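Peptidase M14, carboxypeptidase A (Thermoplasmatales archaeon SCGC AB-540-F20, PDB 4XED) probably acts as a zinc-dependent M14 carboxypeptidase, and carries a calcium-binding PKD domain, a beta-sandwich module likely to serve in binding rather than catalysis. Local coordinates at the calcium ion site. Coordinates in Å, arbitrary orientation; residue numbers count along the deposited sequence, not the author numbering.

The calcium ion site. Residues 4-7, 32-34, 36, 82, 86. With CA (calcium ion), chain B.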
# COMPACT_ATOMS: atom_id res chain seq x y z
N ASN A 4 -9.23 -8.79 -20.08
CA ASN A 4 -8.77 -7.95 -18.97
C ASN A 4 -7.60 -8.57 -18.26
O ASN A 4 -7.53 -9.79 -18.05
CB ASN A 4 -9.91 -7.73 -17.99
CG ASN A 4 -9.52 -6.82 -16.88
OD1 ASN A 4 -8.97 -5.75 -17.12
ND2 ASN A 4 -9.82 -7.22 -15.66
N ASP A 5 -6.65 -7.71 -17.88
CA ASP A 5 -5.49 -8.13 -17.08
C ASP A 5 -5.56 -7.50 -15.70
O ASP A 5 -6.10 -6.41 -15.56
CB ASP A 5 -4.21 -7.69 -17.80
CG ASP A 5 -4.17 -8.14 -19.25
OD1 ASP A 5 -4.12 -9.37 -19.46
OD2 ASP A 5 -4.22 -7.27 -20.16
N PRO A 6 -4.97 -8.15 -14.68
CA PRO A 6 -4.97 -7.56 -13.34
C PRO A 6 -3.94 -6.46 -13.24
O PRO A 6 -3.00 -6.40 -14.05
CB PRO A 6 -4.58 -8.72 -12.44
CG PRO A 6 -3.69 -9.54 -13.28
CD PRO A 6 -4.19 -9.41 -14.71
N PRO A 7 -4.10 -5.57 -12.25
CA PRO A 7 -3.06 -4.57 -12.07
C PRO A 7 -1.72 -5.21 -11.77
O PRO A 7 -1.63 -6.35 -11.26
CB PRO A 7 -3.54 -3.77 -10.85
CG PRO A 7 -5.01 -3.98 -10.80
CD PRO A 7 -5.20 -5.40 -11.28
N ASP A 32 -2.38 -0.38 -14.14
CA ASP A 32 -3.12 -1.47 -14.73
C ASP A 32 -2.78 -1.54 -16.22
O ASP A 32 -2.80 -0.51 -16.88
CB ASP A 32 -4.62 -1.24 -14.50
CG ASP A 32 -5.49 -2.36 -15.07
OD1 ASP A 32 -5.80 -2.32 -16.29
OD2 ASP A 32 -5.83 -3.32 -14.33
N PRO A 33 -2.54 -2.75 -16.77
CA PRO A 33 -2.11 -2.87 -18.16
C PRO A 33 -3.13 -2.37 -19.16
O PRO A 33 -2.75 -2.07 -20.29
CB PRO A 33 -1.90 -4.37 -18.35
CG PRO A 33 -1.60 -4.89 -17.00
CD PRO A 33 -2.42 -4.05 -16.06
N ASN A 34 -4.39 -2.32 -18.75
CA ASN A 34 -5.48 -1.88 -19.61
C ASN A 34 -5.83 -0.43 -19.38
O ASN A 34 -6.76 0.09 -20.00
CB ASN A 34 -6.71 -2.75 -19.38
CG ASN A 34 -6.37 -4.22 -19.26
OD1 ASN A 34 -6.45 -4.82 -18.19
ND2 ASN A 34 -5.96 -4.81 -20.37
N ASP A 36 -7.03 0.70 -16.56
CA ASP A 36 -8.20 0.75 -15.71
C ASP A 36 -7.92 1.51 -14.42
O ASP A 36 -6.80 1.49 -13.90
CB ASP A 36 -8.61 -0.66 -15.30
CG ASP A 36 -8.99 -1.54 -16.49
OD1 ASP A 36 -9.49 -1.02 -17.51
OD2 ASP A 36 -8.83 -2.77 -16.37
N ASP A 82 -8.60 -3.90 -10.20
CA ASP A 82 -9.24 -3.01 -11.12
C ASP A 82 -10.77 -3.00 -10.96
O ASP A 82 -11.30 -3.58 -10.05
CB ASP A 82 -8.80 -3.34 -12.56
CG ASP A 82 -9.19 -4.73 -13.04
OD1 ASP A 82 -10.06 -5.39 -12.46
OD2 ASP A 82 -8.62 -5.13 -14.08
N TYR A 86 -10.28 -7.76 -10.64
CA TYR A 86 -9.14 -8.63 -10.88
C TYR A 86 -8.00 -8.11 -10.00
O TYR A 86 -7.59 -6.95 -10.13
CB TYR A 86 -8.78 -8.59 -12.35
CG TYR A 86 -8.14 -9.82 -12.96
CD1 TYR A 86 -7.84 -10.94 -12.21
CD2 TYR A 86 -7.82 -9.84 -14.31
CE1 TYR A 86 -7.26 -12.07 -12.81
CE2 TYR A 86 -7.24 -10.96 -14.92
CZ TYR A 86 -6.95 -12.06 -14.16
OH TYR A 86 -6.38 -13.17 -14.75
CA CA B . -7.28 -4.45 -15.91
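Seven modelled protein oxygens bind the calcium ion at one end of this PKD domain, an immunoglobulin-like beta-sandwich, where the N-terminal segment meets the 32-36 loop and the end of strand 72-82. Asp32 is the bidentate ligand: with CG anti to its backbone N (chi1 -179°), it turns both carboxylate oxygens to the metal, OD2 at 2.4 Å and OD1 at 2.6 Å from the ion. Asp36 and Asp82 each bind through OD2 alone, Asp36 at 2.3 Å from the calcium; Asp82 reaches it from the crowded position between its backbone N and carbonyl carbon (chi1 63°). The amide oxygens OD1 of Asn4 and Asn34 and the main-chain O of Asp5 complete the modelled shell. The cation would probably lower the pKa of the three aspartates that bind it through their side chains and keep them ionised.

Hydrogen bonds hold several of these side chains in place. Asn4, its CG anti to the backbone N, sends ND2 almost in its amide plane to the syn lone pair of Asp82 OD2, 2.9 Å away, so that oxygen serves metal and amide together. Asp82 OD1 takes the Tyr86 N-H from above the carboxylate plane. On Asn34, OD1 also accepts the Asp5 N-H on an in-plane lone pair, while ND2 reaches back to Asp5 OD2 at 3.0 Å, from above that carboxylate's plane. Asp32 OD1 is met from above its carboxylate plane by the backbone N of Asn34, 2.8 Å away, and by that of Asp36 in a longer bond. An alanine at Asp32 would remove both chelating oxygens and the acceptor for two loop N-H groups, and would probably weaken calcium binding and loosen the loop.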